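Local coordinates for protein N-methyltransferase (Streptoalloteichus sp. ATCC 53650, PDB 5BSZ) that probably transfers a methyl group from S-adenosylmethionine to a sugar amine, as a sugar N-methyltransferase associated with kedarcidin, at residues R106-V111 with A135-V140; V172-R177 with A189-A194; I181-R186 with D207-P212. All coordinates share one frame; numbering follows the deposited sequence.

Contact 1. Residues R106-V111 with A135-V140; sequences RVFDAV and ARHLPV
The carbonyl oxygen of His137 is the hub between Val107-Phe108 and the turn at Ala135-Leu138. Phe108 N donates to His137 O at 2.9 Å, a bent bond (138° at the hydrogen), and Val107 CA adds a CA-H...O contact to the same oxygen, which also lies at the edge of the Phe108 ring, in its plane. Beside this hub, Pro139 CD sits 2.9 Å from Phe108 O, a tight approach, and Val107 packs its CB against the same ring carbon. Leu138 CG is anti to the carbonyl carbon (chi1 -66°), and from it CD2 reaches back to Val111 CG2, 3.6 Å away. His137 lays CD2 against Arg106 O at 3.2 Å, while a water donates to both Arg106 O and Arg136 O.

The second shell fixes these groups. The type I turn is closed by Leu138 N on Ala135 O. His137 ND1 is hydrogen-bonded to Ala133 O and NE2 to Leu104 N, and Phe102 stacks on the ring. Arg106 wraps back so that NE and NH2 both grip Val107 O, with NE at 2.8 Å; Phe108 CE2 lies 3.4 Å above the guanidinium plane, over its centre. One direct hydrogen bond, a water bridge and apolar contacts join the loop after helix 124-135 to the entry of strand 110-113. Asp71 pairs with Arg106 NH2, probably balancing its charge and helping to hold the guanidinium over Phe108.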
ATOM      1  N   ARG A 106     -20.375  24.287  33.037  1.00 22.80           N
ATOM      2  CA  ARG A 106     -19.859  25.600  33.431  1.00 20.85           C
ATOM      3  C   ARG A 106     -19.757  26.474  32.206  1.00 20.58           C
ATOM      4  O   ARG A 106     -19.852  25.994  31.046  1.00 24.32           O
ATOM      5  CB  ARG A 106     -18.469  25.517  34.089  1.00 19.56           C
ATOM      6  CG  ARG A 106     -17.392  25.004  33.090  1.00 20.56           C
ATOM      7  CD  ARG A 106     -15.996  25.325  33.614  1.00 19.46           C
ATOM      8  NE  ARG A 106     -15.761  26.753  33.680  1.00 20.01           N
ATOM      9  CZ  ARG A 106     -14.646  27.293  34.120  1.00 19.20           C
ATOM     10  NH1 ARG A 106     -13.704  26.525  34.642  1.00 20.59           N
ATOM     11  NH2 ARG A 106     -14.559  28.616  34.143  1.00 22.02           N
ATOM     12  N   VAL A 107     -19.541  27.758  32.467  1.00 20.47           N
ATOM     13  CA  VAL A 107     -19.225  28.735  31.465  1.00 21.74           C
ATOM     14  C   VAL A 107     -17.813  29.264  31.647  1.00 21.17           C
ATOM     15  O   VAL A 107     -17.139  28.999  32.650  1.00 20.28           O
ATOM     16  CB  VAL A 107     -20.288  29.851  31.399  1.00 25.47           C
ATOM     17  CG1 VAL A 107     -21.657  29.211  31.135  1.00 27.73           C
ATOM     18  CG2 VAL A 107     -20.304  30.679  32.687  1.00 27.54           C
ATOM     19  N   PHE A 108     -17.393  30.013  30.634  1.00 17.22           N
ATOM     20  CA  PHE A 108     -16.062  30.558  30.510  1.00 17.77           C
ATOM     21  C   PHE A 108     -16.234  31.962  29.948  1.00 18.51           C
ATOM     22  O   PHE A 108     -17.197  32.196  29.240  1.00 18.81           O
ATOM     23  CB  PHE A 108     -15.227  29.746  29.515  1.00 21.31           C
ATOM     24  CG  PHE A 108     -15.012  28.322  29.908  1.00 18.22           C
ATOM     25  CD1 PHE A 108     -15.959  27.374  29.618  1.00 18.68           C
ATOM     26  CD2 PHE A 108     -13.846  27.919  30.495  1.00 18.16           C
ATOM     27  CE1 PHE A 108     -15.766  26.042  29.942  1.00 19.43           C
ATOM     28  CE2 PHE A 108     -13.671  26.606  30.872  1.00 18.45           C
ATOM     29  CZ  PHE A 108     -14.602  25.661  30.604  1.00 16.42           C
ATOM     30  N   ASP A 109     -15.296  32.880  30.216  1.00 19.10           N
ATOM     31  CA  ASP A 109     -15.352  34.216  29.618  1.00 17.64           C
ATOM     32  C   ASP A 109     -15.211  34.197  28.077  1.00 18.79           C
ATOM     33  O   ASP A 109     -15.763  35.034  27.396  1.00 17.89           O
ATOM     34  CB  ASP A 109     -14.224  35.088  30.166  1.00 18.92           C
ATOM     35  CG  ASP A 109     -14.389  35.341  31.695  1.00 23.29           C
ATOM     36  OD1 ASP A 109     -15.550  35.464  32.068  1.00 22.94           O
ATOM     37  OD2 ASP A 109     -13.419  35.302  32.478  1.00 22.83           O
ATOM     38  N   ALA A 110     -14.458  33.232  27.568  1.00 16.64           N
ATOM     39  CA  ALA A 110     -14.235  33.062  26.103  1.00 18.26           C
ATOM     40  C   ALA A 110     -14.241  31.585  25.696  1.00 17.80           C
ATOM     41  O   ALA A 110     -13.803  30.691  26.451  1.00 17.64           O
ATOM     42  CB  ALA A 110     -12.895  33.639  25.728  1.00 17.04           C
ATOM     43  N   VAL A 111     -14.740  31.333  24.491  1.00 19.98           N
ATOM     44  CA  VAL A 111     -14.639  29.999  23.869  1.00 17.71           C
ATOM     45  C   VAL A 111     -14.003  30.187  22.468  1.00 19.58           C
ATOM     46  O   VAL A 111     -14.419  31.051  21.658  1.00 18.22           O
ATOM     47  CB  VAL A 111     -16.015  29.311  23.796  1.00 18.43           C
ATOM     48  CG1 VAL A 111     -15.959  27.972  23.059  1.00 17.36           C
ATOM     49  CG2 VAL A 111     -16.636  29.056  25.185  1.00 20.09           C
ATOM     50  N   ALA A 135     -21.559  28.424  22.370  1.00 20.26           N
ATOM     51  CA  ALA A 135     -22.270  29.576  22.945  1.00 19.39           C
ATOM     52  C   ALA A 135     -22.918  29.285  24.309  1.00 19.87           C
ATOM     53  O   ALA A 135     -22.964  30.187  25.155  1.00 24.46           O
ATOM     54  CB  ALA A 135     -23.339  30.061  21.961  1.00 18.63           C
ATOM     55  N   ARG A 136     -23.397  28.071  24.556  1.00 21.36           N
ATOM     56  CA  ARG A 136     -23.916  27.799  25.889  1.00 24.73           C
ATOM     57  C   ARG A 136     -22.860  27.585  26.949  1.00 26.81           C
ATOM     58  O   ARG A 136     -23.199  27.330  28.102  1.00 22.18           O
ATOM     59  CB  ARG A 136     -24.891  26.647  25.903  1.00 27.72           C
ATOM     60  CG  ARG A 136     -24.342  25.318  25.524  1.00 29.02           C
ATOM     61  CD  ARG A 136     -25.524  24.440  25.112  1.00 38.93           C
ATOM     62  NE  ARG A 136     -25.043  23.094  24.823  1.00 40.47           N
ATOM     63  CZ  ARG A 136     -25.256  22.401  23.698  1.00 40.79           C
ATOM     64  NH1 ARG A 136     -26.002  22.880  22.689  1.00 35.42           N
ATOM     65  NH2 ARG A 136     -24.700  21.202  23.592  1.00 31.62           N
ATOM     66  N   HIS A 137     -21.584  27.644  26.565  1.00 19.70           N
ATOM     67  CA  HIS A 137     -20.543  27.688  27.577  1.00 19.18           C
ATOM     68  C   HIS A 137     -20.046  29.078  27.837  1.00 18.56           C
ATOM     69  O   HIS A 137     -18.932  29.245  28.355  1.00 17.51           O
ATOM     70  CB  HIS A 137     -19.377  26.798  27.187  1.00 19.86           C
ATOM     71  CG  HIS A 137     -19.745  25.357  27.233  1.00 17.53           C
ATOM     72  ND1 HIS A 137     -20.466  24.727  26.233  1.00 18.16           N
ATOM     73  CD2 HIS A 137     -19.574  24.448  28.216  1.00 14.69           C
ATOM     74  CE1 HIS A 137     -20.676  23.472  26.583  1.00 15.45           C
ATOM     75  NE2 HIS A 137     -20.155  23.286  27.787  1.00 17.59           N
ATOM     76  N   LEU A 138     -20.855  30.066  27.446  1.00 20.58           N
ATOM     77  CA  LEU A 138     -20.528  31.463  27.694  1.00 20.32           C
ATOM     78  C   LEU A 138     -21.568  32.142  28.581  1.00 21.23           C
ATOM     79  O   LEU A 138     -22.761  31.858  28.430  1.00 22.33           O
ATOM     80  CB  LEU A 138     -20.532  32.269  26.394  1.00 22.16           C
ATOM     81  CG  LEU A 138     -19.459  31.913  25.368  1.00 16.08           C
ATOM     82  CD1 LEU A 138     -19.696  32.640  24.061  1.00 19.59           C
ATOM     83  CD2 LEU A 138     -18.112  32.239  25.914  1.00 17.81           C
ATOM     84  N   PRO A 139     -21.135  33.078  29.441  1.00 21.79           N
ATOM     85  CA  PRO A 139     -22.138  33.925  30.094  1.00 28.69           C
ATOM     86  C   PRO A 139     -22.571  35.057  29.158  1.00 33.23           C
ATOM     87  O   PRO A 139     -22.030  35.205  28.063  1.00 27.20           O
ATOM     88  CB  PRO A 139     -21.355  34.526  31.239  1.00 25.54           C
ATOM     89  CG  PRO A 139     -20.031  34.768  30.613  1.00 29.89           C
ATOM     90  CD  PRO A 139     -19.779  33.495  29.816  1.00 25.31           C
ATOM     91  N   VAL A 140     -23.494  35.905  29.600  1.00 33.47           N
ATOM     92  CA  VAL A 140     -23.823  37.117  28.840  1.00 24.98           C
ATOM     93  C   VAL A 140     -22.574  37.950  28.783  1.00 25.11           C
ATOM     94  O   VAL A 140     -21.841  38.057  29.757  1.00 28.03           O
ATOM     95  CB  VAL A 140     -24.982  37.918  29.476  1.00 32.14           C
ATOM     96  CG1 VAL A 140     -25.113  39.289  28.806  1.00 33.67           C
ATOM     97  CG2 VAL A 140     -26.278  37.137  29.300  1.00 36.20           C
TER
HETATM   98  O   HOH W   1     -22.649  25.362  29.918  1.00 29.81           O

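Contact 2. Residues V172-R177 with A189-A194; sequences VVRLSR and AHYLAA
Arg174 reaches across to Tyr191, its partner in a non-hydrogen-bonded antiparallel pair. Its CB lies 4.0 Å from Tyr191 CE2. CG, anti to the backbone N (chi1 -179°), sits over one face of the tyrosine ring, 4.0 Å from the centroid, in a CH-pi contact. The chain stays extended, and CD passes 3.5 Å from Tyr191 CZ. NE donates to Tyr191 OH at 3.1 Å, a bent bond (137° at the hydrogen) close to the guanidinium plane. That plane is turned 73° from the ring. At the tip, NH2 comes within 3.8 Å of Ala189 CB. The phenol oxygen is also bonded to Asp20, and Tyr23 meets the Tyr191 ring edge-to-face; both help to hold the ring from helix 18-24.

Val172 extends this face with CG1 at the edge of the Tyr191 ring. On the other face Val173 CG2 packs on Leu192 CB at 3.7 Å, and Leu192 continues onto Leu175 of a second subunit. Paired backbone bonds link Val173 with Leu192 and Leu175 with His190, with His190 N to Leu175 O at 2.8 Å. This is the regular register of an antiparallel beta hairpin, here the central two strands of a four-stranded sheet that takes part in subunit packing.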
ATOM      1  N   VAL A 172      12.039  11.775   8.447  1.00 26.91           N
ATOM      2  CA  VAL A 172      10.626  11.721   8.083  1.00 27.24           C
ATOM      3  C   VAL A 172      10.344  12.744   7.012  1.00 25.27           C
ATOM      4  O   VAL A 172      10.712  13.904   7.151  1.00 30.48           O
ATOM      5  CB  VAL A 172       9.757  12.030   9.326  1.00 27.27           C
ATOM      6  CG1 VAL A 172       8.273  11.997   9.007  1.00 28.00           C
ATOM      7  CG2 VAL A 172      10.103  11.034  10.415  1.00 29.60           C
ATOM      8  N   VAL A 173       9.732  12.320   5.915  1.00 19.44           N
ATOM      9  CA  VAL A 173       9.316  13.223   4.890  1.00 21.14           C
ATOM     10  C   VAL A 173       7.810  13.211   4.783  1.00 21.02           C
ATOM     11  O   VAL A 173       7.179  12.172   5.006  1.00 22.49           O
ATOM     12  CB  VAL A 173       9.953  12.843   3.546  1.00 28.78           C
ATOM     13  CG1 VAL A 173      11.459  12.782   3.706  1.00 28.16           C
ATOM     14  CG2 VAL A 173       9.474  11.479   3.103  1.00 28.54           C
ATOM     15  N   ARG A 174       7.252  14.354   4.404  1.00 20.25           N
ATOM     16  CA  ARG A 174       5.813  14.548   4.300  1.00 22.25           C
ATOM     17  C   ARG A 174       5.434  15.220   3.020  1.00 20.68           C
ATOM     18  O   ARG A 174       6.100  16.148   2.575  1.00 24.25           O
ATOM     19  CB  ARG A 174       5.309  15.420   5.475  1.00 28.28           C
ATOM     20  CG  ARG A 174       3.803  15.685   5.481  1.00 31.00           C
ATOM     21  CD  ARG A 174       3.353  16.558   6.665  1.00 42.72           C
ATOM     22  NE  ARG A 174       1.892  16.711   6.782  1.00 43.56           N
ATOM     23  CZ  ARG A 174       1.163  17.618   6.135  1.00 48.25           C
ATOM     24  NH1 ARG A 174       1.743  18.474   5.306  1.00 54.71           N
ATOM     25  NH2 ARG A 174      -0.156  17.673   6.311  1.00 50.25           N
ATOM     26  N   LEU A 175       4.344  14.778   2.400  1.00 18.76           N
ATOM     27  CA  LEU A 175       3.856  15.411   1.186  1.00 17.92           C
ATOM     28  C   LEU A 175       2.346  15.494   1.317  1.00 25.61           C
ATOM     29  O   LEU A 175       1.714  14.513   1.710  1.00 22.65           O
ATOM     30  CB  LEU A 175       4.211  14.576  -0.036  1.00 17.22           C
ATOM     31  CG  LEU A 175       3.899  15.053  -1.429  1.00 18.59           C
ATOM     32  CD1 LEU A 175       4.640  16.370  -1.610  1.00 22.14           C
ATOM     33  CD2 LEU A 175       4.301  14.073  -2.542  1.00 21.50           C
ATOM     34  N   SER A 176       1.784  16.632   0.932  1.00 20.74           N
ATOM     35  CA  SER A 176       0.362  16.845   1.099  1.00 28.04           C
ATOM     36  C   SER A 176      -0.196  17.520  -0.143  1.00 24.62           C
ATOM     37  O   SER A 176       0.532  18.211  -0.868  1.00 23.03           O
ATOM     38  CB  SER A 176       0.136  17.654   2.378  1.00 31.33           C
ATOM     39  OG  SER A 176       0.405  19.026   2.144  1.00 40.55           O
ATOM     40  N   ARG A 177      -1.486  17.342  -0.373  1.00 22.02           N
ATOM     41  CA  ARG A 177      -2.156  17.831  -1.561  1.00 20.60           C
ATOM     42  C   ARG A 177      -3.595  18.086  -1.179  1.00 27.84           C
ATOM     43  O   ARG A 177      -4.129  17.344  -0.343  1.00 22.75           O
ATOM     44  CB  ARG A 177      -2.171  16.753  -2.590  1.00 23.92           C
ATOM     45  CG  ARG A 177      -2.671  17.225  -3.910  1.00 25.79           C
ATOM     46  CD  ARG A 177      -2.861  16.040  -4.787  1.00 30.34           C
ATOM     47  NE  ARG A 177      -3.560  16.482  -5.974  1.00 36.19           N
ATOM     48  CZ  ARG A 177      -4.788  16.119  -6.303  1.00 35.55           C
ATOM     49  NH1 ARG A 177      -5.306  16.600  -7.413  1.00 40.09           N
ATOM     50  NH2 ARG A 177      -5.497  15.281  -5.560  1.00 33.50           N
ATOM     51  N   ALA A 189      -2.569  13.628   2.971  1.00 18.11           N
ATOM     52  CA  ALA A 189      -1.244  13.771   3.580  1.00 19.44           C
ATOM     53  C   ALA A 189      -0.576  12.380   3.573  1.00 24.23           C
ATOM     54  O   ALA A 189      -1.184  11.416   4.001  1.00 21.10           O
ATOM     55  CB  ALA A 189      -1.359  14.246   5.034  1.00 18.74           C
ATOM     56  N   HIS A 190       0.648  12.289   3.060  1.00 20.88           N
ATOM     57  CA  HIS A 190       1.434  11.052   3.081  1.00 19.47           C
ATOM     58  C   HIS A 190       2.719  11.358   3.812  1.00 21.75           C
ATOM     59  O   HIS A 190       3.298  12.451   3.674  1.00 22.13           O
ATOM     60  CB  HIS A 190       1.744  10.541   1.678  1.00 18.84           C
ATOM     61  CG  HIS A 190       0.556  10.002   0.958  1.00 21.73           C
ATOM     62  ND1 HIS A 190       0.428   8.669   0.610  1.00 20.72           N
ATOM     63  CD2 HIS A 190      -0.578  10.615   0.536  1.00 20.94           C
ATOM     64  CE1 HIS A 190      -0.713   8.498  -0.030  1.00 23.58           C
ATOM     65  NE2 HIS A 190      -1.343   9.660  -0.081  1.00 20.45           N
ATOM     66  N   TYR A 191       3.126  10.403   4.629  1.00 18.86           N
ATOM     67  CA  TYR A 191       4.434  10.398   5.274  1.00 20.31           C
ATOM     68  C   TYR A 191       5.248   9.142   4.922  1.00 23.56           C
ATOM     69  O   TYR A 191       4.666   8.033   4.853  1.00 18.33           O
ATOM     70  CB  TYR A 191       4.248  10.344   6.777  1.00 24.14           C
ATOM     71  CG  TYR A 191       3.606  11.537   7.400  1.00 33.99           C
ATOM     72  CD1 TYR A 191       2.233  11.723   7.350  1.00 38.90           C
ATOM     73  CD2 TYR A 191       4.382  12.475   8.068  1.00 44.92           C
ATOM     74  CE1 TYR A 191       1.641  12.837   7.942  1.00 46.60           C
ATOM     75  CE2 TYR A 191       3.807  13.570   8.681  1.00 49.30           C
ATOM     76  CZ  TYR A 191       2.444  13.752   8.601  1.00 46.43           C
ATOM     77  OH  TYR A 191       1.903  14.854   9.222  1.00 63.69           O
ATOM     78  N   LEU A 192       6.563   9.309   4.711  1.00 20.37           N
ATOM     79  CA  LEU A 192       7.512   8.181   4.802  1.00 20.76           C
ATOM     80  C   LEU A 192       8.495   8.397   5.957  1.00 18.98           C
ATOM     81  O   LEU A 192       9.028   9.493   6.112  1.00 21.11           O
ATOM     82  CB  LEU A 192       8.285   7.997   3.496  1.00 17.68           C
ATOM     83  CG  LEU A 192       7.533   7.916   2.183  1.00 21.87           C
ATOM     84  CD1 LEU A 192       8.449   8.214   1.009  1.00 24.84           C
ATOM     85  CD2 LEU A 192       6.933   6.530   2.078  1.00 22.68           C
ATOM     86  N   ALA A 193       8.692   7.379   6.787  1.00 18.59           N
ATOM     87  CA  ALA A 193       9.705   7.434   7.826  1.00 21.18           C
ATOM     88  C   ALA A 193      10.640   6.253   7.719  1.00 19.86           C
ATOM     89  O   ALA A 193      10.172   5.146   7.507  1.00 21.90           O
ATOM     90  CB  ALA A 193       9.071   7.399   9.192  1.00 22.33           C
ATOM     91  N   ALA A 194      11.914   6.490   8.043  1.00 20.45           N
ATOM     92  CA  ALA A 194      12.935   5.471   8.006  1.00 23.94           C
ATOM     93  C   ALA A 194      13.868   5.641   9.198  1.00 25.33           C
ATOM     94  O   ALA A 194      14.228   6.766   9.521  1.00 29.79           O
ATOM     95  CB  ALA A 194      13.680   5.550   6.694  1.00 22.52           C
TER

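Contact 3. Residues I181-R186 with D207-P212; sequences IGDVSR and DLTLFP. With EDO (1,2-ethanediol), chain C.
Arg186 and Asp207 lie side by side and close a bidentate salt bridge. NE of Arg186 donates to Asp207 OD1 at 2.7 Å and NH2 to OD2 at 2.8 Å, each nearly straight and each using the syn lone pair of its oxygen. The guanidinium and carboxylate are almost coplanar, 5° apart. The arginine chain bends at chi3 (-71°), which folds NE back toward the carboxylate, and Ile181 CD1 lies over one guanidinium face. Val184 CG1 crosses Asp207 obliquely, 3.5 Å from its CG. NH1 of Arg186 pairs with Asp13 of a third subunit and Met3 O of a second, so two carboxylates, one from another subunit, probably balance its charge. An ethanediol, probably from the crystallisation liquor, donates O1 to Asp207 OD2 and is also bonded to Asp207 of the third subunit.

Behind this pair the strands are stitched by Ser185 N to Leu208 O and Leu208 N to Ser185 O, with Leu210 N to Asp183 O (2.8 Å) continuing past the last bridge. Leu210 packs its CB on Asp183 O and sends CD2 to Ser185 OG at 4.0 Å; that hydroxyl is bonded to Trp149 and His187, the latter part of the thymidine pocket. Thr209 OG1 is held by Ala121 O and by His2 of a fourth subunit.

Only the Asp183 side chain is loose. Exposed on the type II' turn from Ile181 to Val184, it meets Leu210 O through a water held by its OD2, which merely brushes Thr209 CG2 at 4.0 Å. The pairing of Val184, Ser185 and Arg186 with Thr209, Leu208 and Asp207 is the open end of a beta hairpin, strands 184-195 and 198-209, near the thymidine site and at a subunit interface.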
ATOM      1  N   ILE A 181     -13.989  19.404  -3.902  1.00 17.21           N
ATOM      2  CA  ILE A 181     -15.104  18.604  -4.396  1.00 20.78           C
ATOM      3  C   ILE A 181     -16.434  19.184  -3.931  1.00 23.81           C
ATOM      4  O   ILE A 181     -16.748  19.187  -2.721  1.00 21.12           O
ATOM      5  CB  ILE A 181     -15.084  17.176  -3.837  1.00 28.50           C
ATOM      6  CG1 ILE A 181     -13.757  16.470  -4.138  1.00 31.01           C
ATOM      7  CG2 ILE A 181     -16.258  16.360  -4.387  1.00 33.68           C
ATOM      8  CD1 ILE A 181     -13.624  15.274  -3.214  1.00 28.81           C
ATOM      9  N   GLY A 182     -17.242  19.666  -4.870  1.00 23.66           N
ATOM     10  CA  GLY A 182     -18.474  20.392  -4.505  1.00 22.95           C
ATOM     11  C   GLY A 182     -18.115  21.504  -3.507  1.00 22.39           C
ATOM     12  O   GLY A 182     -17.250  22.310  -3.797  1.00 19.05           O
ATOM     13  N   ASP A 183     -18.747  21.543  -2.336  1.00 24.74           N
ATOM     14  CA  ASP A 183     -18.384  22.506  -1.288  1.00 20.94           C
ATOM     15  C   ASP A 183     -17.524  21.888  -0.163  1.00 19.28           C
ATOM     16  O   ASP A 183     -17.607  22.330   0.969  1.00 18.60           O
ATOM     17  CB  ASP A 183     -19.609  23.243  -0.720  1.00 20.92           C
ATOM     18  CG  ASP A 183     -20.510  22.325   0.107  1.00 27.83           C
ATOM     19  OD1 ASP A 183     -20.442  21.117  -0.152  1.00 27.06           O
ATOM     20  OD2 ASP A 183     -21.289  22.735   1.008  1.00 27.15           O
ATOM     21  N   VAL A 184     -16.664  20.932  -0.496  1.00 16.76           N
ATOM     22  CA  VAL A 184     -15.695  20.272   0.385  1.00 16.62           C
ATOM     23  C   VAL A 184     -14.286  20.427  -0.124  1.00 16.65           C
ATOM     24  O   VAL A 184     -14.047  20.428  -1.331  1.00 17.76           O
ATOM     25  CB  VAL A 184     -16.128  18.780   0.568  1.00 21.84           C
ATOM     26  CG1 VAL A 184     -15.011  17.806   0.945  1.00 19.85           C
ATOM     27  CG2 VAL A 184     -17.272  18.728   1.522  1.00 22.05           C
ATOM     28  N   SER A 185     -13.319  20.710   0.742  1.00 17.96           N
ATOM     29  CA  SER A 185     -11.908  20.552   0.362  1.00 14.37           C
ATOM     30  C   SER A 185     -11.425  19.198   0.935  1.00 17.09           C
ATOM     31  O   SER A 185     -11.763  18.817   2.051  1.00 14.88           O
ATOM     32  CB  SER A 185     -11.054  21.708   0.834  1.00 14.21           C
ATOM     33  OG  SER A 185     -11.112  21.927   2.251  1.00 13.82           O
ATOM     34  N   ARG A 186     -10.770  18.421   0.090  1.00 17.46           N
ATOM     35  CA  ARG A 186     -10.253  17.123   0.428  1.00 16.32           C
ATOM     36  C   ARG A 186      -8.757  17.166   0.504  1.00 16.62           C
ATOM     37  O   ARG A 186      -8.060  17.576  -0.443  1.00 16.66           O
ATOM     38  CB  ARG A 186     -10.694  16.098  -0.608  1.00 18.44           C
ATOM     39  CG  ARG A 186     -10.180  14.698  -0.345  1.00 15.55           C
ATOM     40  CD  ARG A 186     -11.088  13.678  -1.023  1.00 18.70           C
ATOM     41  NE  ARG A 186     -12.395  13.569  -0.360  1.00 16.04           N
ATOM     42  CZ  ARG A 186     -13.360  12.769  -0.750  1.00 14.90           C
ATOM     43  NH1 ARG A 186     -13.186  11.994  -1.811  1.00 17.03           N
ATOM     44  NH2 ARG A 186     -14.459  12.660  -0.041  1.00 14.53           N
ATOM     45  N   ASP A 207     -11.732  15.472   4.811  1.00 13.13           N
ATOM     46  CA  ASP A 207     -12.581  16.501   4.211  1.00 14.18           C
ATOM     47  C   ASP A 207     -12.848  17.624   5.230  1.00 14.07           C
ATOM     48  O   ASP A 207     -13.042  17.358   6.416  1.00 13.54           O
ATOM     49  CB  ASP A 207     -13.892  15.849   3.794  1.00 14.48           C
ATOM     50  CG  ASP A 207     -13.784  14.948   2.543  1.00 15.32           C
ATOM     51  OD1 ASP A 207     -12.820  15.110   1.806  1.00 14.31           O
ATOM     52  OD2 ASP A 207     -14.742  14.175   2.287  1.00 14.38           O
ATOM     53  N   LEU A 208     -12.917  18.865   4.737  1.00 15.41           N
ATOM     54  CA  LEU A 208     -13.451  20.008   5.450  1.00 13.57           C
ATOM     55  C   LEU A 208     -14.465  20.735   4.575  1.00 16.55           C
ATOM     56  O   LEU A 208     -14.243  20.860   3.350  1.00 16.59           O
ATOM     57  CB  LEU A 208     -12.288  20.944   5.754  1.00 13.17           C
ATOM     58  CG  LEU A 208     -11.192  20.432   6.717  1.00 15.89           C
ATOM     59  CD1 LEU A 208      -9.977  21.316   6.718  1.00 18.75           C
ATOM     60  CD2 LEU A 208     -11.742  20.299   8.137  1.00 18.75           C
ATOM     61  N   THR A 209     -15.561  21.196   5.177  1.00 14.95           N
ATOM     62  CA  THR A 209     -16.581  21.914   4.411  1.00 15.02           C
ATOM     63  C   THR A 209     -16.151  23.365   4.136  1.00 14.13           C
ATOM     64  O   THR A 209     -15.623  24.026   5.012  1.00 12.56           O
ATOM     65  CB  THR A 209     -17.893  21.910   5.173  1.00 15.24           C
ATOM     66  OG1 THR A 209     -18.159  20.566   5.463  1.00 15.62           O
ATOM     67  CG2 THR A 209     -19.033  22.529   4.350  1.00 17.64           C
ATOM     68  N   LEU A 210     -16.398  23.863   2.923  1.00 12.45           N
ATOM     69  CA  LEU A 210     -16.203  25.231   2.569  1.00 14.00           C
ATOM     70  C   LEU A 210     -17.491  26.025   2.787  1.00 18.33           C
ATOM     71  O   LEU A 210     -18.445  25.899   1.991  1.00 17.95           O
ATOM     72  CB  LEU A 210     -15.730  25.312   1.105  1.00 16.02           C
ATOM     73  CG  LEU A 210     -14.468  24.517   0.755  1.00 15.12           C
ATOM     74  CD1 LEU A 210     -14.258  24.381  -0.763  1.00 16.30           C
ATOM     75  CD2 LEU A 210     -13.286  25.181   1.422  1.00 17.74           C
ATOM     76  N   PHE A 211     -17.584  26.724   3.919  1.00 17.65           N
ATOM     77  CA  PHE A 211     -18.795  27.508   4.212  1.00 19.07           C
ATOM     78  C   PHE A 211     -18.603  28.946   3.813  1.00 16.08           C
ATOM     79  O   PHE A 211     -17.551  29.540   4.087  1.00 18.49           O
ATOM     80  CB  PHE A 211     -19.158  27.506   5.698  1.00 17.94           C
ATOM     81  CG  PHE A 211     -19.505  26.176   6.262  1.00 16.05           C
ATOM     82  CD1 PHE A 211     -18.628  25.515   7.081  1.00 19.43           C
ATOM     83  CD2 PHE A 211     -20.759  25.621   6.051  1.00 15.10           C
ATOM     84  CE1 PHE A 211     -18.971  24.289   7.624  1.00 17.44           C
ATOM     85  CE2 PHE A 211     -21.115  24.421   6.603  1.00 16.57           C
ATOM     86  CZ  PHE A 211     -20.227  23.746   7.427  1.00 15.72           C
ATOM     87  N   PRO A 212     -19.604  29.533   3.134  1.00 21.40           N
ATOM     88  CA  PRO A 212     -19.448  30.968   2.898  1.00 19.92           C
ATOM     89  C   PRO A 212     -19.568  31.774   4.193  1.00 19.17           C
ATOM     90  O   PRO A 212     -20.172  31.320   5.157  1.00 18.53           O
ATOM     91  CB  PRO A 212     -20.630  31.304   1.949  1.00 27.09           C
ATOM     92  CG  PRO A 212     -21.567  30.153   1.965  1.00 27.40           C
ATOM     93  CD  PRO A 212     -20.790  28.948   2.486  1.00 23.14           C
TER
HETATM   94  C1  EDO C 302     -13.579  10.715   3.502  0.50 29.32           C
HETATM   95  O1  EDO C 302     -14.460  11.802   3.875  0.50 22.68           O
HETATM   96  C2  EDO C 302     -14.200   9.645   2.575  0.50 31.00           C
HETATM   97  O2  EDO C 302     -15.631   9.678   2.419  0.50 33.43           O
HETATM   98  O   HOH W   2     -21.008  25.390   1.680  1.00 23.60           O

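From the N terminus, contact 1 comes first and closes a 23-residue connection, about half of it helix, within the methyltransferase domain; it ties strand 110-113 of the seven-stranded sheet to the loop leading into strand 143-146. It is complete before the other two open. Contact 2 closes an 11-residue span around the Ile181-Val184 turn. Contact 3 opens at 181-186, inside that span, and closes last, at 207-212, after 20 residues, mostly strand, of the hairpin 184-195 and 198-209, so the two cross. They share strand 184-195 and join three successive strands of the antiparallel sheet. Their centres are 23 Å apart, whereas contacts 1 and 2 lie on opposite sides of the chain's centre.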